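Local coordinates for protein cytochrome P450 (Novosphingobium aromaticivorans, PDB 3OFT) that is a haem-containing cytochrome P450, holding protoporphyrin IX with its iron in a largely helical fold, at residues V81-I85 against P86-D90; T178-Q181 against L182-A185; W191-I194 against E195-A199. One frame throughout, in Å; residues are numbered along the deposited sequence.

Contact 1: V81-I85 against P86-D90; sequences VMQFI and PLQQD. With HEM (protoporphyrin IX containing Fe), chain D.
Pro86 follows Ile85 through a cis peptide bond, and its ring packs against the haem: CG of Pro86 lies 3.7 Å from the propionate carbon CGD. The bond turns the chain shortly after helix 78-82, which ends at Met82; Gln83, with positive phi (47°), is the first residue to leave the helical path. Leu87 comes next and runs alongside Phe84, the two side chains pointing the same way with CB of Leu87 3.9 Å from CB of Phe84. CG of Leu87 stands opposite the backbone N (chi1 -178°), and the branch atom CD1 then reaches the second propionate, 3.7 Å from HEM CBA. The backbone N of Gln88 donates to Phe84 O at 3.2 Å. The side-chain amide of Gln88 is turned 73° from the Phe84 ring, and CB of Met82 packs over one face of that ring. Gln89 N closes a type I turn by bonding to Pro86 O, while its extended side chain crosses Ile85, with CD of Gln89 3.7 Å from Ile85 CG1. The cis peptide bond and the type I turn after it place Pro86 and Leu87 in the haem pocket of the P450 fold, on its propionate side.

Contact 2: T178-Q181 against L182-A185; sequences TVEQ and LKQA
Glu180 and Lys183 lie side by side, one helical turn apart and pointing the same way, and their ends close a salt bridge in which Lys183 NZ donates to Glu180 OE1 at 2.9 Å. The ammonium approaches that oxygen from its syn side, 29° out of the carboxylate plane; OE2 stays 4.0 Å from NZ, which makes the grip one-sided. The bend of Glu180 at chi2 (67°) swings its carboxylate along the helix, and the lysine meets it by bending at chi3 and chi4. At the helix start Thr178 and Gln181 face each other in a capping box: Gln181 N donates to Thr178 OG1 at 3.1 Å, and Thr178 N returns a bond to Gln181 OE1 at 2.9 Å. This reciprocal pair satisfies an amide of the first turn that has no helical carbonyl before it. Regular backbone bonds take over from there, beginning with Leu182 N to Thr178 O. The turn opens helix 179-199 at the protein surface. Val179, Glu180 and Lys183 rest on Val81 of helix 78-82, Leu182 and Ala185 touch Leu170 of helix 160-171, and Leu182 also reaches Phe233 of helix 221-252.

Contact 3: W191-I194 against E195-A199; sequences WPFI and EKRMA
This is an intrahelical contact in the last two turns of helix 179-199, where side chains mostly three to five residues apart meet along the helix. Arg197 supplies its main polar grip: NE and NH2 both donate to Phe193 O, at 2.8 and 3.3 Å, with the oxygen practically in the guanidinium plane. The NE bond is the straighter (167° at the hydrogen, against 138° for NH2). This side-on pair would fix the rotation of the guanidinium, its plane 87° from the Phe193 ring. Arg197 N also bonds to Phe193 O, giving that one carbonyl three donors. On another flank, Glu195 crosses Trp191 at about a right angle and lays CB over one face of the indole, 3.4 Å above the plane and displaced toward the rim. With chi1 near trans, the indole leaves CB beside the carbonyl carbon and is carried forward over the next turn. Water 2 donates to both Glu195 OE1 and Pro192 O, bridging the carboxylate to a carbonyl of the preceding turn. Farther along, the sulfur of Met198 packs beside Ile194, SD to CG2 3.7 Å, while Met198 CE reaches Trp191 CH2. Ile194 and Met198 face Leu210 of helix 205-210 and Ala224 of helix 221-252, Arg197 touches Phe206 and Ser207, and the Phe193 ring meets Tyr189 edge-to-face beside the loop residues Ile153 and Val155.

In the fold
Following the chain from its N terminus, contact 1 comes first, in the turn that links helix 78-82 to helix 91-104; contacts 2 and 3 follow at the two ends of helix 179-199. All three are local and in series, so none nests within or crosses another. Contacts 1 and 2 nevertheless meet in space: Met82 CE lies 3.5 Å from Val179 CG2, and Val81 O lies 3.3 Å from Lys183 CD, which seats the start of the long helix on helix 78-82. Contact 3 is about 20 Å from contact 2, centre to centre, and touches neither of the others. Side chains from all three reach helix 221-252, their shared neighbour.

Contact 1: V81-I85 against P86-D90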
ATOM      1  N   VAL A  81     -17.085  -9.450   3.780  1.00 11.78           N
ATOM      2  CA  VAL A  81     -17.758  -8.158   3.668  1.00 12.56           C
ATOM      3  C   VAL A  81     -17.242  -7.300   2.501  1.00 12.35           C
ATOM      4  O   VAL A  81     -18.021  -6.748   1.720  1.00 11.46           O
ATOM      5  CB  VAL A  81     -17.732  -7.395   5.012  1.00 12.64           C
ATOM      6  CG1 VAL A  81     -18.261  -5.963   4.854  1.00 14.27           C
ATOM      7  CG2 VAL A  81     -18.605  -8.168   6.071  1.00 12.72           C
ATOM      8  N   MET A  82     -15.930  -7.154   2.414  1.00 11.04           N
ATOM      9  CA  MET A  82     -15.364  -6.190   1.466  1.00 12.98           C
ATOM     10  C   MET A  82     -15.512  -6.582   0.001  1.00 11.49           C
ATOM     11  O   MET A  82     -15.793  -5.711  -0.810  1.00 12.92           O
ATOM     12  CB  MET A  82     -13.934  -5.804   1.839  1.00 12.75           C
ATOM     13  CG  MET A  82     -13.905  -4.959   3.137  1.00 18.18           C
ATOM     14  SD  MET A  82     -14.663  -3.322   2.950  1.00 26.38           S
ATOM     15  CE  MET A  82     -14.392  -2.731   4.622  1.00 29.33           C
ATOM     16  N   GLN A  83     -15.336  -7.866  -0.334  1.00 10.48           N
ATOM     17  CA  GLN A  83     -15.578  -8.357  -1.703  1.00 10.90           C
ATOM     18  C   GLN A  83     -14.929  -7.436  -2.745  1.00  9.46           C
ATOM     19  O   GLN A  83     -15.522  -7.114  -3.788  1.00  9.88           O
ATOM     20  CB  GLN A  83     -17.094  -8.503  -1.977  1.00 11.07           C
ATOM     21  CG  GLN A  83     -17.742  -9.550  -1.074  1.00 14.23           C
ATOM     22  CD  GLN A  83     -17.345 -10.908  -1.548  1.00 20.71           C
ATOM     23  OE1 GLN A  83     -17.784 -11.342  -2.598  1.00 21.85           O
ATOM     24  NE2 GLN A  83     -16.461 -11.575  -0.800  1.00 22.56           N
ATOM     25  N   PHE A  84     -13.682  -7.059  -2.488  1.00  8.63           N
ATOM     26  CA  PHE A  84     -12.974  -6.126  -3.381  1.00  8.43           C
ATOM     27  C   PHE A  84     -12.745  -6.679  -4.784  1.00  8.21           C
ATOM     28  O   PHE A  84     -12.401  -7.848  -4.975  1.00  6.45           O
ATOM     29  CB  PHE A  84     -11.599  -5.807  -2.794  1.00  7.94           C
ATOM     30  CG  PHE A  84     -11.624  -4.895  -1.628  1.00 11.03           C
ATOM     31  CD1 PHE A  84     -12.242  -3.667  -1.702  1.00  7.76           C
ATOM     32  CD2 PHE A  84     -10.943  -5.239  -0.460  1.00 11.45           C
ATOM     33  CE1 PHE A  84     -12.230  -2.796  -0.616  1.00  7.64           C
ATOM     34  CE2 PHE A  84     -10.915  -4.362   0.617  1.00 13.28           C
ATOM     35  CZ  PHE A  84     -11.563  -3.134   0.532  1.00  9.81           C
ATOM     36  N   ILE A  85     -12.934  -5.812  -5.774  1.00  6.48           N
ATOM     37  CA  ILE A  85     -12.617  -6.170  -7.155  1.00  7.90           C
ATOM     38  C   ILE A  85     -11.507  -5.219  -7.678  1.00  7.66           C
ATOM     39  O   ILE A  85     -11.636  -3.990  -7.581  1.00  8.66           O
ATOM     40  CB  ILE A  85     -13.859  -6.033  -8.071  1.00  6.33           C
ATOM     41  CG1 ILE A  85     -14.838  -7.185  -7.823  1.00  7.77           C
ATOM     42  CG2 ILE A  85     -13.435  -6.032  -9.563  1.00  9.02           C
ATOM     43  CD1 ILE A  85     -16.175  -6.945  -8.639  1.00  8.85           C
ATOM     44  N   PRO A  86     -10.427  -5.772  -8.259  1.00  8.17           N
ATOM     45  CA  PRO A  86     -10.072  -7.152  -8.538  1.00  7.89           C
ATOM     46  C   PRO A  86      -9.348  -7.874  -7.374  1.00  7.78           C
ATOM     47  O   PRO A  86      -9.031  -9.041  -7.528  1.00  6.88           O
ATOM     48  CB  PRO A  86      -9.142  -7.035  -9.756  1.00  9.33           C
ATOM     49  CG  PRO A  86      -8.623  -5.649  -9.721  1.00 11.26           C
ATOM     50  CD  PRO A  86      -9.406  -4.835  -8.760  1.00  8.32           C
ATOM     51  N   LEU A  87      -9.117  -7.196  -6.237  1.00  6.76           N
ATOM     52  CA  LEU A  87      -8.114  -7.692  -5.246  1.00  8.30           C
ATOM     53  C   LEU A  87      -8.391  -9.123  -4.782  1.00  8.37           C
ATOM     54  O   LEU A  87      -7.463  -9.905  -4.547  1.00  8.49           O
ATOM     55  CB  LEU A  87      -8.007  -6.757  -4.023  1.00  7.78           C
ATOM     56  CG  LEU A  87      -6.993  -7.084  -2.912  1.00  9.46           C
ATOM     57  CD1 LEU A  87      -5.519  -7.004  -3.424  1.00 10.93           C
ATOM     58  CD2 LEU A  87      -7.207  -6.149  -1.748  1.00  9.46           C
ATOM     59  N   GLN A  88      -9.672  -9.429  -4.600  1.00  8.28           N
ATOM     60  CA  GLN A  88     -10.073 -10.722  -4.023  1.00  9.22           C
ATOM     61  C   GLN A  88     -10.496 -11.750  -5.032  1.00  9.90           C
ATOM     62  O   GLN A  88     -10.976 -12.806  -4.628  1.00 11.63           O
ATOM     63  CB  GLN A  88     -11.201 -10.523  -3.009  1.00  8.54           C
ATOM     64  CG  GLN A  88     -10.710  -9.874  -1.713  1.00 10.08           C
ATOM     65  CD  GLN A  88     -11.862  -9.680  -0.740  1.00 11.30           C
ATOM     66  OE1 GLN A  88     -12.425 -10.642  -0.177  1.00 13.20           O
ATOM     67  NE2 GLN A  88     -12.200  -8.465  -0.534  1.00  5.11           N
ATOM     68  N   GLN A  89     -10.324 -11.484  -6.331  1.00  9.37           N
ATOM     69  CA  GLN A  89     -10.729 -12.494  -7.321  1.00  9.27           C
ATOM     70  C   GLN A  89      -9.596 -13.407  -7.764  1.00  9.44           C
ATOM     71  O   GLN A  89      -8.442 -13.049  -7.628  1.00  7.93           O
ATOM     72  CB  GLN A  89     -11.339 -11.797  -8.529  1.00  9.19           C
ATOM     73  CG  GLN A  89     -12.485 -10.868  -8.094  1.00 10.14           C
ATOM     74  CD  GLN A  89     -12.992 -10.063  -9.269  1.00 16.35           C
ATOM     75  OE1 GLN A  89     -12.236  -9.342  -9.914  1.00 16.15           O
ATOM     76  NE2 GLN A  89     -14.272 -10.184  -9.552  1.00 16.43           N
ATOM     77  N   ASP A  90      -9.953 -14.585  -8.289  1.00  9.01           N
ATOM     78  CA  ASP A  90      -8.988 -15.530  -8.839  1.00 10.86           C
ATOM     79  C   ASP A  90      -9.269 -15.803 -10.314  1.00 10.62           C
ATOM     80  O   ASP A  90     -10.387 -15.563 -10.792  1.00 10.85           O
ATOM     81  CB  ASP A  90      -9.062 -16.867  -8.096  1.00 11.79           C
ATOM     82  CG  ASP A  90      -8.740 -16.749  -6.600  1.00 13.90           C
ATOM     83  OD1 ASP A  90      -7.767 -16.060  -6.198  1.00 11.50           O
ATOM     84  OD2 ASP A  90      -9.455 -17.417  -5.798  1.00 15.27           O
TER
HETATM   85  CHA HEM D 417      -2.730  -4.422  -5.423  1.00  2.48           C
HETATM   86  CHB HEM D 417       0.760  -2.188  -2.865  1.00  5.96           C
HETATM   87  CHC HEM D 417      -0.874   2.081  -4.417  1.00  5.36           C
HETATM   88  CHD HEM D 417      -4.864  -0.050  -6.042  1.00  8.21           C
HETATM   89  C1A HEM D 417      -1.605  -4.169  -4.658  1.00  5.58           C
HETATM   90  C2A HEM D 417      -0.728  -5.187  -4.133  1.00  5.46           C
HETATM   91  C3A HEM D 417       0.239  -4.607  -3.430  1.00  4.72           C
HETATM   92  C4A HEM D 417      -0.010  -3.164  -3.449  1.00  6.21           C
HETATM   93  CMA HEM D 417       1.353  -5.369  -2.670  1.00  5.72           C
HETATM   94  CAA HEM D 417      -0.858  -6.716  -4.394  1.00  6.43           C
HETATM   95  CBA HEM D 417      -1.874  -7.267  -3.419  1.00  6.68           C
HETATM   96  CGA HEM D 417      -2.002  -8.780  -3.513  1.00  6.78           C
HETATM   97  O1A HEM D 417      -2.920  -9.343  -2.838  1.00  7.91           O
HETATM   98  O2A HEM D 417      -1.225  -9.481  -4.235  1.00  8.19           O
HETATM   99  C1B HEM D 417       0.644  -0.819  -3.066  1.00  5.61           C
HETATM  100  C2B HEM D 417       1.554   0.188  -2.585  1.00  4.66           C
HETATM  101  C3B HEM D 417       1.083   1.369  -3.031  1.00  5.25           C
HETATM  102  C4B HEM D 417      -0.126   1.120  -3.792  1.00  5.27           C
HETATM  103  CMB HEM D 417       2.807  -0.110  -1.741  1.00  3.95           C
HETATM  104  CAB HEM D 417       1.581   2.804  -2.832  1.00  8.63           C
HETATM  105  CBB HEM D 417       2.644   3.118  -2.069  1.00 14.94           C
HETATM  106  C1C HEM D 417      -2.097   1.939  -5.004  1.00  7.61           C
HETATM  107  C2C HEM D 417      -2.895   2.982  -5.635  1.00  8.68           C
HETATM  108  C3C HEM D 417      -4.032   2.361  -6.058  1.00 12.06           C
HETATM  109  C4C HEM D 417      -3.922   0.943  -5.801  1.00  7.84           C
HETATM  110  CMC HEM D 417      -2.494   4.489  -5.719  1.00 10.19           C
HETATM  111  CAC HEM D 417      -5.258   2.915  -6.825  1.00 14.60           C
HETATM  112  CBC HEM D 417      -5.689   4.163  -6.679  1.00 21.62           C
HETATM  113  C1D HEM D 417      -4.651  -1.389  -6.059  1.00  6.67           C
HETATM  114  C2D HEM D 417      -5.617  -2.360  -6.555  1.00  7.59           C
HETATM  115  C3D HEM D 417      -4.926  -3.702  -6.399  1.00  4.94           C
HETATM  116  C4D HEM D 417      -3.648  -3.452  -5.793  1.00  5.27           C
HETATM  117  CMD HEM D 417      -7.028  -2.070  -7.178  1.00  5.24           C
HETATM  118  CAD HEM D 417      -5.560  -5.062  -6.814  1.00  6.71           C
HETATM  119  CBD HEM D 417      -4.887  -5.450  -8.142  1.00  5.13           C
HETATM  120  CGD HEM D 417      -5.368  -6.873  -8.450  1.00  9.47           C
HETATM  121  O1D HEM D 417      -5.880  -7.590  -7.567  1.00  7.95           O
HETATM  122  O2D HEM D 417      -5.197  -7.344  -9.580  1.00 11.02           O
HETATM  123  NA  HEM D 417      -1.122  -2.928  -4.237  1.00  6.44           N
HETATM  124  NB  HEM D 417      -0.327  -0.205  -3.830  1.00  5.60           N
HETATM  125  NC  HEM D 417      -2.731   0.718  -5.168  1.00  7.35           N
HETATM  126  ND  HEM D 417      -3.526  -2.066  -5.602  1.00  4.72           N
HETATM  127 FE   HEM D 417      -1.890  -1.122  -4.775  1.00  8.33          FE
HETATM  128  O   HOH W   1      -3.168  -1.075  -2.755  1.00 12.50           O

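Contact 2: T178-Q181 against L182-A185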
ATOM      1  N   THR A 178     -17.975  -1.226  12.778  1.00 36.11           N
ATOM      2  CA  THR A 178     -17.667  -2.587  12.312  1.00 32.25           C
ATOM      3  C   THR A 178     -17.168  -2.599  10.854  1.00 30.21           C
ATOM      4  O   THR A 178     -17.228  -1.568  10.161  1.00 27.71           O
ATOM      5  CB  THR A 178     -18.901  -3.472  12.385  1.00 32.68           C
ATOM      6  OG1 THR A 178     -19.937  -2.891  11.580  1.00 31.55           O
ATOM      7  CG2 THR A 178     -19.378  -3.648  13.857  1.00 31.26           C
ATOM      8  N   VAL A 179     -16.688  -3.751  10.380  1.00 27.37           N
ATOM      9  CA  VAL A 179     -16.298  -3.835   8.975  1.00 25.53           C
ATOM     10  C   VAL A 179     -17.492  -3.558   8.067  1.00 23.95           C
ATOM     11  O   VAL A 179     -17.349  -2.881   7.049  1.00 23.71           O
ATOM     12  CB  VAL A 179     -15.595  -5.162   8.593  1.00 25.63           C
ATOM     13  CG1 VAL A 179     -16.497  -6.360   8.854  1.00 26.00           C
ATOM     14  CG2 VAL A 179     -15.167  -5.134   7.105  1.00 25.30           C
ATOM     15  N   GLU A 180     -18.664  -4.077   8.418  1.00 23.05           N
ATOM     16  CA  GLU A 180     -19.873  -3.818   7.636  1.00 22.78           C
ATOM     17  C   GLU A 180     -20.211  -2.312   7.602  1.00 22.01           C
ATOM     18  O   GLU A 180     -20.575  -1.775   6.546  1.00 20.48           O
ATOM     19  CB  GLU A 180     -21.041  -4.703   8.121  1.00 23.10           C
ATOM     20  CG  GLU A 180     -22.359  -4.544   7.347  1.00 27.41           C
ATOM     21  CD  GLU A 180     -22.322  -5.028   5.887  1.00 30.63           C
ATOM     22  OE1 GLU A 180     -22.916  -4.341   5.017  1.00 31.60           O
ATOM     23  OE2 GLU A 180     -21.720  -6.088   5.604  1.00 30.34           O
ATOM     24  N   GLN A 181     -20.028  -1.611   8.720  1.00 21.36           N
ATOM     25  CA  GLN A 181     -20.339  -0.171   8.737  1.00 22.59           C
ATOM     26  C   GLN A 181     -19.345   0.637   7.913  1.00 21.73           C
ATOM     27  O   GLN A 181     -19.706   1.625   7.299  1.00 21.08           O
ATOM     28  CB  GLN A 181     -20.389   0.368  10.169  1.00 22.57           C
ATOM     29  CG  GLN A 181     -21.598  -0.149  10.948  1.00 25.50           C
ATOM     30  CD  GLN A 181     -21.509   0.168  12.418  1.00 27.80           C
ATOM     31  OE1 GLN A 181     -20.420   0.308  12.964  1.00 30.48           O
ATOM     32  NE2 GLN A 181     -22.663   0.304  13.065  1.00 29.00           N
ATOM     33  N   LEU A 182     -18.082   0.227   7.947  1.00 21.38           N
ATOM     34  CA  LEU A 182     -17.032   0.871   7.151  1.00 21.22           C
ATOM     35  C   LEU A 182     -17.279   0.653   5.651  1.00 21.07           C
ATOM     36  O   LEU A 182     -17.171   1.589   4.855  1.00 21.85           O
ATOM     37  CB  LEU A 182     -15.666   0.332   7.551  1.00 21.77           C
ATOM     38  CG  LEU A 182     -14.447   0.790   6.746  1.00 23.25           C
ATOM     39  CD1 LEU A 182     -14.281   2.322   6.738  1.00 23.19           C
ATOM     40  CD2 LEU A 182     -13.180   0.121   7.300  1.00 26.39           C
ATOM     41  N   LYS A 183     -17.613  -0.576   5.273  1.00 19.51           N
ATOM     42  CA  LYS A 183     -18.017  -0.886   3.895  1.00 18.84           C
ATOM     43  C   LYS A 183     -19.201  -0.022   3.476  1.00 18.67           C
ATOM     44  O   LYS A 183     -19.209   0.555   2.392  1.00 17.94           O
ATOM     45  CB  LYS A 183     -18.378  -2.370   3.752  1.00 19.13           C
ATOM     46  CG  LYS A 183     -18.852  -2.749   2.324  1.00 19.88           C
ATOM     47  CD  LYS A 183     -19.690  -3.996   2.272  1.00 24.41           C
ATOM     48  CE  LYS A 183     -20.920  -3.809   1.438  1.00 26.41           C
ATOM     49  NZ  LYS A 183     -22.143  -3.786   2.325  1.00 29.35           N
ATOM     50  N   GLN A 184     -20.211   0.075   4.337  1.00 17.91           N
ATOM     51  CA  GLN A 184     -21.394   0.855   3.985  1.00 17.79           C
ATOM     52  C   GLN A 184     -21.044   2.373   3.854  1.00 16.87           C
ATOM     53  O   GLN A 184     -21.538   3.045   2.933  1.00 17.06           O
ATOM     54  CB  GLN A 184     -22.513   0.612   5.003  1.00 18.23           C
ATOM     55  CG  GLN A 184     -23.825   1.399   4.723  1.00 20.30           C
ATOM     56  CD  GLN A 184     -24.617   0.841   3.531  1.00 23.47           C
ATOM     57  OE1 GLN A 184     -25.070   1.593   2.666  1.00 27.19           O
ATOM     58  NE2 GLN A 184     -24.757  -0.482   3.472  1.00 19.97           N
ATOM     59  N   ALA A 185     -20.215   2.876   4.776  1.00 15.17           N
ATOM     60  CA  ALA A 185     -19.741   4.273   4.769  1.00 15.49           C
ATOM     61  C   ALA A 185     -18.974   4.547   3.480  1.00 14.93           C
ATOM     62  O   ALA A 185     -19.189   5.569   2.866  1.00 14.26           O
ATOM     63  CB  ALA A 185     -18.834   4.593   5.988  1.00 15.12           C
TER

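Contact 3: W191-I194 against E195-A199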
ATOM      1  N   TRP A 191     -20.968   6.406  -3.773  1.00 12.68           N
ATOM      2  CA  TRP A 191     -22.134   6.275  -4.657  1.00 14.18           C
ATOM      3  C   TRP A 191     -22.463   7.512  -5.521  1.00 14.44           C
ATOM      4  O   TRP A 191     -22.734   7.367  -6.709  1.00 14.13           O
ATOM      5  CB  TRP A 191     -23.409   5.721  -3.963  1.00 14.19           C
ATOM      6  CG  TRP A 191     -24.501   5.600  -5.024  1.00 15.88           C
ATOM      7  CD1 TRP A 191     -25.634   6.379  -5.144  1.00 18.42           C
ATOM      8  CD2 TRP A 191     -24.485   4.738  -6.169  1.00 15.14           C
ATOM      9  NE1 TRP A 191     -26.328   6.020  -6.283  1.00 17.68           N
ATOM     10  CE2 TRP A 191     -25.647   5.014  -6.920  1.00 16.63           C
ATOM     11  CE3 TRP A 191     -23.607   3.736  -6.623  1.00 17.23           C
ATOM     12  CZ2 TRP A 191     -25.949   4.337  -8.086  1.00 16.75           C
ATOM     13  CZ3 TRP A 191     -23.909   3.062  -7.769  1.00 17.75           C
ATOM     14  CH2 TRP A 191     -25.072   3.369  -8.504  1.00 17.11           C
ATOM     15  N   PRO A 192     -22.434   8.734  -4.943  1.00 15.82           N
ATOM     16  CA  PRO A 192     -22.803   9.839  -5.853  1.00 17.05           C
ATOM     17  C   PRO A 192     -21.861   9.970  -7.068  1.00 16.75           C
ATOM     18  O   PRO A 192     -22.312  10.304  -8.179  1.00 16.73           O
ATOM     19  CB  PRO A 192     -22.758  11.079  -4.960  1.00 17.25           C
ATOM     20  CG  PRO A 192     -22.900  10.572  -3.556  1.00 17.83           C
ATOM     21  CD  PRO A 192     -22.289   9.177  -3.538  1.00 16.55           C
ATOM     22  N   PHE A 193     -20.565   9.704  -6.869  1.00 15.74           N
ATOM     23  CA  PHE A 193     -19.601   9.760  -7.972  1.00 14.42           C
ATOM     24  C   PHE A 193     -19.860   8.714  -9.055  1.00 14.19           C
ATOM     25  O   PHE A 193     -19.771   9.018 -10.250  1.00 13.85           O
ATOM     26  CB  PHE A 193     -18.142   9.541  -7.490  1.00 14.69           C
ATOM     27  CG  PHE A 193     -17.768  10.290  -6.231  1.00 16.12           C
ATOM     28  CD1 PHE A 193     -18.136  11.630  -6.036  1.00 16.48           C
ATOM     29  CD2 PHE A 193     -17.007   9.646  -5.239  1.00 15.71           C
ATOM     30  CE1 PHE A 193     -17.762  12.305  -4.857  1.00 17.79           C
ATOM     31  CE2 PHE A 193     -16.587  10.334  -4.075  1.00 15.70           C
ATOM     32  CZ  PHE A 193     -16.992  11.662  -3.879  1.00 18.29           C
ATOM     33  N   ILE A 194     -20.074   7.468  -8.618  1.00 14.29           N
ATOM     34  CA  ILE A 194     -20.329   6.320  -9.501  1.00 14.56           C
ATOM     35  C   ILE A 194     -21.604   6.561 -10.301  1.00 15.68           C
ATOM     36  O   ILE A 194     -21.622   6.369 -11.516  1.00 15.75           O
ATOM     37  CB  ILE A 194     -20.473   4.991  -8.663  1.00 14.25           C
ATOM     38  CG1 ILE A 194     -19.183   4.730  -7.875  1.00 14.21           C
ATOM     39  CG2 ILE A 194     -20.843   3.787  -9.567  1.00 14.24           C
ATOM     40  CD1 ILE A 194     -19.262   3.603  -6.797  1.00 14.44           C
ATOM     41  N   GLU A 195     -22.660   6.983  -9.607  1.00 17.05           N
ATOM     42  CA  GLU A 195     -23.952   7.203 -10.244  1.00 20.08           C
ATOM     43  C   GLU A 195     -23.774   8.183 -11.395  1.00 20.36           C
ATOM     44  O   GLU A 195     -24.225   7.923 -12.507  1.00 20.91           O
ATOM     45  CB  GLU A 195     -24.950   7.736  -9.220  1.00 20.87           C
ATOM     46  CG  GLU A 195     -26.317   8.065  -9.774  1.00 26.70           C
ATOM     47  CD  GLU A 195     -26.786   9.404  -9.250  1.00 35.26           C
ATOM     48  OE1 GLU A 195     -26.310  10.453  -9.775  1.00 39.04           O
ATOM     49  OE2 GLU A 195     -27.610   9.408  -8.303  1.00 37.42           O
ATOM     50  N   LYS A 196     -23.057   9.279 -11.125  1.00 20.39           N
ATOM     51  CA  LYS A 196     -22.831  10.333 -12.116  1.00 22.31           C
ATOM     52  C   LYS A 196     -22.001   9.843 -13.290  1.00 22.26           C
ATOM     53  O   LYS A 196     -22.342  10.128 -14.437  1.00 23.21           O
ATOM     54  CB  LYS A 196     -22.194  11.573 -11.466  1.00 22.41           C
ATOM     55  CG  LYS A 196     -22.049  12.793 -12.391  1.00 27.75           C
ATOM     56  CD  LYS A 196     -21.414  13.987 -11.681  1.00 33.01           C
ATOM     57  CE  LYS A 196     -22.288  14.494 -10.522  1.00 36.60           C
ATOM     58  NZ  LYS A 196     -21.659  15.677  -9.827  1.00 39.21           N
ATOM     59  N   ARG A 197     -20.921   9.122 -13.007  1.00 21.71           N
ATOM     60  CA  ARG A 197     -19.985   8.699 -14.037  1.00 23.05           C
ATOM     61  C   ARG A 197     -20.455   7.510 -14.878  1.00 23.53           C
ATOM     62  O   ARG A 197     -20.030   7.364 -16.037  1.00 23.75           O
ATOM     63  CB  ARG A 197     -18.574   8.503 -13.453  1.00 23.67           C
ATOM     64  CG  ARG A 197     -17.752   9.814 -13.436  1.00 24.70           C
ATOM     65  CD  ARG A 197     -16.746   9.968 -12.254  1.00 29.16           C
ATOM     66  NE  ARG A 197     -17.557  10.512 -11.189  1.00 34.35           N
ATOM     67  CZ  ARG A 197     -17.524  11.722 -10.646  1.00 29.23           C
ATOM     68  NH1 ARG A 197     -16.612  12.637 -10.913  1.00 30.61           N
ATOM     69  NH2 ARG A 197     -18.452  11.983  -9.763  1.00 29.00           N
ATOM     70  N   MET A 198     -21.343   6.684 -14.331  1.00 23.30           N
ATOM     71  CA  MET A 198     -21.943   5.611 -15.120  1.00 25.19           C
ATOM     72  C   MET A 198     -23.037   6.163 -16.067  1.00 25.92           C
ATOM     73  O   MET A 198     -23.185   5.685 -17.198  1.00 27.30           O
ATOM     74  CB  MET A 198     -22.516   4.486 -14.241  1.00 24.33           C
ATOM     75  CG  MET A 198     -21.478   3.661 -13.477  1.00 26.42           C
ATOM     76  SD  MET A 198     -22.202   2.236 -12.615  1.00 28.38           S
ATOM     77  CE  MET A 198     -23.920   2.761 -12.400  1.00 31.44           C
ATOM     78  N   ALA A 199     -23.756   7.181 -15.611  1.00 27.19           N
ATOM     79  CA  ALA A 199     -24.810   7.865 -16.403  1.00 28.07           C
ATOM     80  C   ALA A 199     -24.243   8.768 -17.494  1.00 28.94           C
ATOM     81  O   ALA A 199     -24.697   8.737 -18.647  1.00 29.13           O
ATOM     82  CB  ALA A 199     -25.707   8.685 -15.483  1.00 28.33           C
TER
HETATM   83  O   HOH W   2     -24.525  11.913  -8.394  1.00 25.65           O